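PDB 5XH8: extracellular invertase from Aspergillus kawachii, which probably hydrolyses sucrose and related beta-fructofuranosides and has high transfructosylation activity, which can build fructooligosaccharides such as 1-kestose. Local coordinates for residues P12-L17 / S506-T511; P204-Y209 / T268-E273; S232-G235 / W239-R242. All coordinates share one frame; numbering follows the deposited sequence.

Contact 1 (P12-L17 / S506-T511); sequences PNLSTL and SAAART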
loop_
_atom_site.group_PDB
_atom_site.type_symbol
_atom_site.label_atom_id
_atom_site.label_comp_id
_atom_site.label_asym_id
_atom_site.label_seq_id
_atom_site.Cartn_x
_atom_site.Cartn_y
_atom_site.Cartn_z
ATOM N N PRO A 12 24.501 12.527 43.677
ATOM C CA PRO A 12 25.496 11.677 43.056
ATOM C C PRO A 12 25.530 11.908 41.550
ATOM O O PRO A 12 24.898 12.855 41.027
ATOM C CB PRO A 12 24.973 10.274 43.342
ATOM C CG PRO A 12 23.482 10.434 43.269
ATOM C CD PRO A 12 23.227 11.799 43.880
ATOM N N ASN A 13 26.311 11.076 40.866
ATOM C CA ASN A 13 26.096 10.831 39.445
ATOM C C ASN A 13 24.741 10.135 39.409
ATOM O O ASN A 13 24.611 8.999 39.871
ATOM C CB ASN A 13 27.178 9.931 38.858
ATOM C CG ASN A 13 26.959 9.627 37.356
ATOM O OD1 ASN A 13 25.875 9.815 36.781
ATOM N ND2 ASN A 13 28.002 9.144 36.731
ATOM N N LEU A 14 23.725 10.838 38.910
ATOM C CA LEU A 14 22.345 10.296 38.958
ATOM C C LEU A 14 22.162 8.957 38.240
ATOM O O LEU A 14 21.299 8.180 38.614
ATOM C CB LEU A 14 21.326 11.315 38.454
ATOM C CG LEU A 14 21.326 12.636 39.223
ATOM C CD1 LEU A 14 20.357 13.593 38.563
ATOM C CD2 LEU A 14 20.955 12.409 40.673
ATOM N N SER A 15 22.990 8.672 37.238
ATOM C CA SER A 15 22.936 7.373 36.568
ATOM C C SER A 15 23.356 6.187 37.412
ATOM O O SER A 15 23.206 5.085 36.947
ATOM C CB SER A 15 23.748 7.404 35.281
ATOM O OG SER A 15 23.094 8.286 34.392
ATOM N N THR A 16 23.869 6.400 38.632
ATOM C CA THR A 16 24.189 5.290 39.539
ATOM C C THR A 16 23.036 4.906 40.431
ATOM O O THR A 16 23.132 3.901 41.109
ATOM C CB THR A 16 25.408 5.617 40.453
ATOM O OG1 THR A 16 25.111 6.733 41.320
ATOM C CG2 THR A 16 26.622 5.940 39.597
ATOM N N LEU A 17 21.959 5.697 40.460
ATOM C CA LEU A 17 20.835 5.410 41.371
ATOM C C LEU A 17 19.937 4.286 40.824
ATOM O O LEU A 17 20.028 3.960 39.645
ATOM C CB LEU A 17 20.023 6.677 41.647
ATOM C CG LEU A 17 20.754 7.775 42.437
ATOM C CD1 LEU A 17 19.990 9.085 42.377
ATOM C CD2 LEU A 17 20.943 7.353 43.888
ATOM N N SER A 506 21.231 23.738 37.525
ATOM C CA SER A 506 21.244 22.371 38.046
ATOM C C SER A 506 22.594 21.905 38.586
ATOM O O SER A 506 23.521 21.687 37.816
ATOM C CB SER A 506 20.818 21.388 36.964
ATOM O OG SER A 506 20.690 20.098 37.529
ATOM N N ALA A 507 22.665 21.685 39.899
ATOM C CA ALA A 507 23.836 21.044 40.525
ATOM C C ALA A 507 24.024 19.599 40.049
ATOM O O ALA A 507 25.140 19.084 40.073
ATOM C CB ALA A 507 23.723 21.088 42.039
ATOM N N ALA A 508 22.941 18.949 39.609
ATOM C CA ALA A 508 23.040 17.612 38.998
ATOM C C ALA A 508 23.752 17.601 37.653
ATOM O O ALA A 508 24.419 16.620 37.313
ATOM C CB ALA A 508 21.663 16.980 38.874
ATOM N N ALA A 509 23.660 18.694 36.899
ATOM C CA ALA A 509 24.405 18.827 35.625
ATOM C C ALA A 509 25.926 18.772 35.772
ATOM O O ALA A 509 26.628 18.517 34.794
ATOM C CB ALA A 509 24.011 20.108 34.907
ATOM N N ARG A 510 26.425 19.022 36.983
ATOM C CA ARG A 510 27.853 18.978 37.291
ATOM C C ARG A 510 28.316 17.563 37.592
ATOM O O ARG A 510 29.494 17.287 37.488
ATOM C CB ARG A 510 28.168 19.898 38.504
ATOM C CG ARG A 510 27.768 21.360 38.286
ATOM C CD ARG A 510 27.702 22.217 39.553
ATOM N NE ARG A 510 26.771 23.327 39.320
ATOM C CZ ARG A 510 26.095 24.013 40.250
ATOM N NH1 ARG A 510 26.229 23.761 41.550
ATOM N NH2 ARG A 510 25.245 24.963 39.867
ATOM N N THR A 511 27.402 16.679 38.005
ATOM C CA THR A 511 27.732 15.292 38.359
ATOM C C THR A 511 27.276 14.252 37.348
ATOM O O THR A 511 27.677 13.108 37.426
ATOM C CB THR A 511 27.067 14.911 39.687
ATOM O OG1 THR A 511 25.631 14.886 39.539
ATOM C CG2 THR A 511 27.438 15.917 40.762
#

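Contact 2 (P204-Y209 / T268-E273); sequences PAQFLY and TTIGTE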
loop_
_atom_site.group_PDB
_atom_site.type_symbol
_atom_site.label_atom_id
_atom_site.label_comp_id
_atom_site.label_asym_id
_atom_site.label_seq_id
_atom_site.Cartn_x
_atom_site.Cartn_y
_atom_site.Cartn_z
ATOM N N PRO A 204 10.445 21.669 1.525
ATOM C CA PRO A 204 9.295 21.310 2.352
ATOM C C PRO A 204 7.940 21.666 1.749
ATOM O O PRO A 204 7.841 22.607 0.937
ATOM C CB PRO A 204 9.525 22.121 3.636
ATOM C CG PRO A 204 10.388 23.266 3.214
ATOM C CD PRO A 204 11.297 22.676 2.184
ATOM N N ALA A 205 6.905 20.936 2.163
ATOM C CA ALA A 205 5.561 21.147 1.659
ATOM C C ALA A 205 4.471 20.533 2.518
ATOM O O ALA A 205 4.712 19.587 3.273
ATOM C CB ALA A 205 5.442 20.586 0.248
ATOM N N GLN A 206 3.272 21.089 2.385
ATOM C CA GLN A 206 2.054 20.451 2.784
ATOM C C GLN A 206 1.317 20.010 1.540
ATOM O O GLN A 206 1.043 20.827 0.619
ATOM C CB GLN A 206 1.164 21.407 3.566
ATOM C CG GLN A 206 1.750 21.839 4.899
ATOM C CD GLN A 206 0.781 22.686 5.705
ATOM O OE1 GLN A 206 -0.319 23.022 5.251
ATOM N NE2 GLN A 206 1.179 23.017 6.918
ATOM N N PHE A 207 0.990 18.724 1.515
ATOM C CA PHE A 207 0.198 18.128 0.463
ATOM C C PHE A 207 -1.253 18.158 0.909
ATOM O O PHE A 207 -1.569 17.636 1.986
ATOM C CB PHE A 207 0.648 16.682 0.241
ATOM C CG PHE A 207 2.113 16.544 -0.041
ATOM C CD1 PHE A 207 2.610 16.745 -1.334
ATOM C CD2 PHE A 207 2.997 16.247 0.970
ATOM C CE1 PHE A 207 3.961 16.626 -1.597
ATOM C CE2 PHE A 207 4.343 16.122 0.716
ATOM C CZ PHE A 207 4.827 16.317 -0.570
ATOM N N LEU A 208 -2.137 18.732 0.078
ATOM C CA LEU A 208 -3.536 18.988 0.450
ATOM C C LEU A 208 -4.445 18.004 -0.255
ATOM O O LEU A 208 -4.230 17.714 -1.439
ATOM C CB LEU A 208 -3.935 20.438 0.098
ATOM C CG LEU A 208 -5.375 20.890 0.411
ATOM C CD1 LEU A 208 -5.643 20.892 1.916
ATOM C CD2 LEU A 208 -5.667 22.271 -0.190
ATOM N N TYR A 209 -5.448 17.503 0.472
ATOM C CA TYR A 209 -6.445 16.579 -0.050
ATOM C C TYR A 209 -7.839 16.945 0.411
ATOM O O TYR A 209 -8.010 17.569 1.450
ATOM C CB TYR A 209 -6.169 15.125 0.440
ATOM C CG TYR A 209 -4.875 14.532 -0.017
ATOM C CD1 TYR A 209 -3.675 14.886 0.590
ATOM C CD2 TYR A 209 -4.837 13.605 -1.050
ATOM C CE1 TYR A 209 -2.477 14.350 0.163
ATOM C CE2 TYR A 209 -3.641 13.059 -1.476
ATOM C CZ TYR A 209 -2.467 13.431 -0.850
ATOM O OH TYR A 209 -1.278 12.921 -1.270
ATOM N N THR A 268 -1.492 28.146 9.928
ATOM C CA THR A 268 -0.988 26.782 10.101
ATOM C C THR A 268 0.100 26.796 11.174
ATOM O O THR A 268 0.805 27.810 11.321
ATOM C CB THR A 268 -0.452 26.190 8.774
ATOM O OG1 THR A 268 0.032 24.846 8.974
ATOM C CG2 THR A 268 0.661 27.063 8.174
ATOM N N THR A 269 0.204 25.715 11.945
ATOM C CA THR A 269 1.416 25.456 12.752
ATOM C C THR A 269 2.177 24.268 12.157
ATOM O O THR A 269 1.561 23.314 11.663
ATOM C CB THR A 269 1.141 25.277 14.256
ATOM O OG1 THR A 269 0.308 24.134 14.498
ATOM C CG2 THR A 269 0.448 26.521 14.829
ATOM N N ILE A 270 3.510 24.357 12.170
ATOM C CA ILE A 270 4.368 23.311 11.613
ATOM C C ILE A 270 5.621 23.197 12.415
ATOM O O ILE A 270 6.082 24.183 12.969
ATOM C CB ILE A 270 4.835 23.598 10.171
ATOM C CG1 ILE A 270 5.257 25.068 10.008
ATOM C CG2 ILE A 270 3.730 23.271 9.199
ATOM C CD1 ILE A 270 6.153 25.272 8.822
ATOM N N GLY A 271 6.168 21.988 12.455
ATOM C CA GLY A 271 7.547 21.767 12.839
ATOM C C GLY A 271 8.385 21.839 11.574
ATOM O O GLY A 271 7.976 21.345 10.524
ATOM N N THR A 272 9.562 22.446 11.659
ATOM C CA THR A 272 10.515 22.372 10.553
ATOM C C THR A 272 11.794 21.702 11.025
ATOM O O THR A 272 12.276 21.968 12.131
ATOM C CB THR A 272 10.810 23.765 9.915
ATOM O OG1 THR A 272 11.713 24.521 10.720
ATOM C CG2 THR A 272 9.555 24.527 9.726
ATOM N N GLU A 273 12.320 20.817 10.174
ATOM C CA GLU A 273 13.519 20.050 10.458
ATOM C C GLU A 273 14.715 20.732 9.790
ATOM O O GLU A 273 14.833 20.731 8.558
ATOM C CB GLU A 273 13.387 18.612 9.954
ATOM C CG GLU A 273 12.251 17.829 10.592
ATOM C CD GLU A 273 12.417 16.337 10.383
ATOM O OE1 GLU A 273 13.332 15.753 11.017
ATOM O OE2 GLU A 273 11.673 15.780 9.549
#

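Contact 3 (S232-G235 / W239-R242); sequences STWG and WAGR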
loop_
_atom_site.group_PDB
_atom_site.type_symbol
_atom_site.label_atom_id
_atom_site.label_comp_id
_atom_site.label_asym_id
_atom_site.label_seq_id
_atom_site.Cartn_x
_atom_site.Cartn_y
_atom_site.Cartn_z
ATOM N N SER A 232 14.933 27.577 2.774
ATOM C CA SER A 232 14.610 28.971 2.666
ATOM C C SER A 232 14.058 29.411 4.016
ATOM O O SER A 232 13.896 28.592 4.950
ATOM C CB SER A 232 13.600 29.196 1.528
ATOM O OG SER A 232 12.431 28.403 1.681
ATOM N N THR A 233 13.802 30.708 4.132
ATOM C CA THR A 233 13.371 31.296 5.398
ATOM C C THR A 233 12.392 32.460 5.186
ATOM O O THR A 233 12.420 33.112 4.142
ATOM C CB THR A 233 14.580 31.760 6.214
ATOM O OG1 THR A 233 14.129 32.181 7.500
ATOM C CG2 THR A 233 15.325 32.931 5.506
ATOM N N TRP A 234 11.523 32.689 6.175
ATOM C CA TRP A 234 10.664 33.876 6.212
ATOM C C TRP A 234 11.541 35.095 6.534
ATOM O O TRP A 234 12.318 35.074 7.518
ATOM C CB TRP A 234 9.586 33.729 7.273
ATOM C CG TRP A 234 8.617 34.845 7.316
ATOM C CD1 TRP A 234 8.393 35.695 8.362
ATOM C CD2 TRP A 234 7.750 35.261 6.262
ATOM N NE1 TRP A 234 7.426 36.609 8.030
ATOM C CE2 TRP A 234 7.007 36.367 6.747
ATOM C CE3 TRP A 234 7.510 34.799 4.958
ATOM C CZ2 TRP A 234 6.039 37.029 5.966
ATOM C CZ3 TRP A 234 6.545 35.447 4.180
ATOM C CH2 TRP A 234 5.821 36.554 4.692
ATOM N N GLY A 235 11.420 36.138 5.703
ATOM C CA GLY A 235 12.273 37.335 5.832
ATOM C C GLY A 235 13.737 36.955 5.688
ATOM O O GLY A 235 14.112 36.302 4.728
ATOM N N TRP A 239 12.840 36.183 12.519
ATOM C CA TRP A 239 11.602 36.100 13.303
ATOM C C TRP A 239 10.886 34.725 13.322
ATOM O O TRP A 239 10.040 34.486 14.180
ATOM C CB TRP A 239 10.627 37.191 12.824
ATOM C CG TRP A 239 11.203 38.590 12.998
ATOM C CD1 TRP A 239 11.772 39.379 12.026
ATOM C CD2 TRP A 239 11.301 39.338 14.228
ATOM N NE1 TRP A 239 12.201 40.575 12.578
ATOM C CE2 TRP A 239 11.928 40.575 13.920
ATOM C CE3 TRP A 239 10.923 39.081 15.555
ATOM C CZ2 TRP A 239 12.182 41.548 14.891
ATOM C CZ3 TRP A 239 11.173 40.058 16.524
ATOM C CH2 TRP A 239 11.801 41.271 16.184
ATOM N N ALA A 240 11.194 33.856 12.370
ATOM C CA ALA A 240 10.436 32.607 12.194
ATOM C C ALA A 240 11.295 31.458 11.707
ATOM O O ALA A 240 10.879 30.659 10.860
ATOM C CB ALA A 240 9.264 32.853 11.266
ATOM N N GLY A 241 12.501 31.376 12.272
ATOM C CA GLY A 241 13.414 30.281 12.020
ATOM C C GLY A 241 13.658 30.114 10.545
ATOM O O GLY A 241 13.834 31.109 9.834
ATOM N N ARG A 242 13.663 28.858 10.096
ATOM C CA ARG A 242 13.749 28.531 8.682
ATOM C C ARG A 242 12.665 27.524 8.290
ATOM O O ARG A 242 12.171 26.740 9.113
ATOM C CB ARG A 242 15.126 27.980 8.319
ATOM C CG ARG A 242 16.325 28.768 8.852
ATOM C CD ARG A 242 17.611 28.345 8.150
ATOM N NE ARG A 242 17.601 28.778 6.745
ATOM C CZ ARG A 242 17.990 29.982 6.286
ATOM N NH1 ARG A 242 18.451 30.923 7.094
ATOM N NH2 ARG A 242 17.899 30.255 4.988
HETATM O O HOH W 1 12.556 33.582 9.873
HETATM O O HOH W 2 10.971 30.528 8.131
HETATM O O HOH W 3 12.181 36.688 9.859
#

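Contact 1 (P12-L17 / S506-T511)
Pro12, Asn13 and Leu14 meet Thr511 and Ala508 where the N-terminal tail, entering a 3-10 turn, rests on a loop of the C-terminal domain, which in family 32 glycosidases is a beta-sandwich. Asn13 forms an Asx turn at the start of the 3-10 segment 14-16. From CB outward, each atom of its side chain passes the same partner, Thr511 O, at growing range. Asn13 CB lies 3.5 Å from Thr511 O, and CG is about as near; OD1 and the terminal ND2 have drifted farther off. CG stands anti to the backbone N (chi1 179°), which carries the amide alongside that carbonyl and leaves OD1 able to curl back over its own turn. There Asn13 OD1 accepts from Ser15 N at 3.1 Å, the bond that defines the Asx turn, with the donor tilted out of the amide plane. The backbone of Asn13 contributes as well: its CA makes a CH...O contact of 3.4 Å with Thr511 O.

The one conventional hydrogen bond across the segments runs the other way, from Thr511 OG1 to Pro12 O at 2.6 Å. The hydroxyl approaches from above the carbonyl plane, 38° out of it and not on a lone pair. Just beyond, Thr512 OG1 bonds to Leu14 N, giving the tail a second polar tie to this loop, which links strands 497-501 and 520-523. Apart from these polar ties the contact is apolar: Leu14, also packed on Trp26 and Trp568, ends with CD1 against the methyl CB of Ala508 at 3.6 Å.

Contact 2 (P204-Y209 / T268-E273)
The primary amide of Gln206 is the flat group here, and its partners from 268-273 lie close to its plane, at the amino end, with neither placed over a face. Thr268 OG1 is only 6° out of the plane, on the side of NE2 that OE1 occupies. The methyl CG2 of Ile270 is also nearly coplanar with the amide but lies on the CG side, 3.4 Å from NE2. The nitrogen is thus flanked by one hydroxyl and one methyl. Its bond from NE2 to Thr268 OG1 measures 3.0 Å and is fairly straight, with an angle of 159° at the hydrogen.

These residues span two neighbouring blades of the family 32 beta-propeller: strand 203-211 belongs to one antiparallel sheet and strand 265-274 to the next. The nearest CA atoms, of Gln206 and Ile270, are 9.6 Å apart, too far for backbone pairing, so side chains alone bridge the gap. Gln206 manages this by staying extended beyond CG (chi2 -175°), and Thr268 reaches out from the opposite direction.

Both polar ends have further partners. Gln206 OE1 bonds to Trp225 NE1, which fixes the rotation of the amide and identifies NE2 as the donor toward Thr268. Thr268 OG1 in turn bonds to Asn251 O, a carbonyl that can only accept, so the hydroxyl proton goes there while the oxygen receives Gln206 NE2.

Contact 3 (S232-G235 / W239-R242)
Thr233 sets its OG1 opposite the backbone N (chi1 -173°), aiming the hydroxyl across at Gly241 O, while Arg242 bends at chi3 (69°) to fold its guanidinium back over the same threonine. The resulting hydrogen bond from Thr233 OG1 to Gly241 O is 2.6 Å long and lies in the carbonyl plane. On the guanidinium, Thr233 CB sits above the centre of one face at 3.8 Å, with CG2 over that face too; Arg242 NH2 bonds to Asn231 O. Farther along, Trp234 CB meets Ala240 CB at 4.1 Å, and the indole NE1 is held by Ala395 O. Gly235 N bonds to O3 of a glycerol, probably from the crystallisation liquor, which also lies beside Trp234.

Between the two arms of this loop, which joins adjacent propeller blades, water 2 accepts from Trp234 N at 3.0 Å and donates to Ala240 O at 2.7 Å. Water 1 accepts from Ala240 N, with Trp234 O and Gly241 O in reach but more acceptors around it than protons to give. Water 3 accepts from Trp239 N and also lies 2.8 Å from Trp234 O. The facing peptide groups are therefore linked largely through water, the threonine hydroxyl supplying the sole direct hydrogen bond between the two segments.

Overall arrangement
From the N terminus, the tail at 12-17 takes part first, but its partner comes 489 residues later, so contact 1 closes a loop holding most of the protein and ties the tail to the C-terminal domain. Inside that loop, contact 2 joins strand 203-211 to strand 265-274, linking successive propeller blades. Contact 3 is nested again, within the connection between those blades, closing a short turn of its own. None of the three cross. Contacts 2 and 3 are neighbours, with centres about 14 Å apart, and touch where Thr272 OG1 lies 2.8 Å from Arg242 O, a probable hydrogen bond; contact 1 stands apart, its centre about 39 Å from that of contact 2.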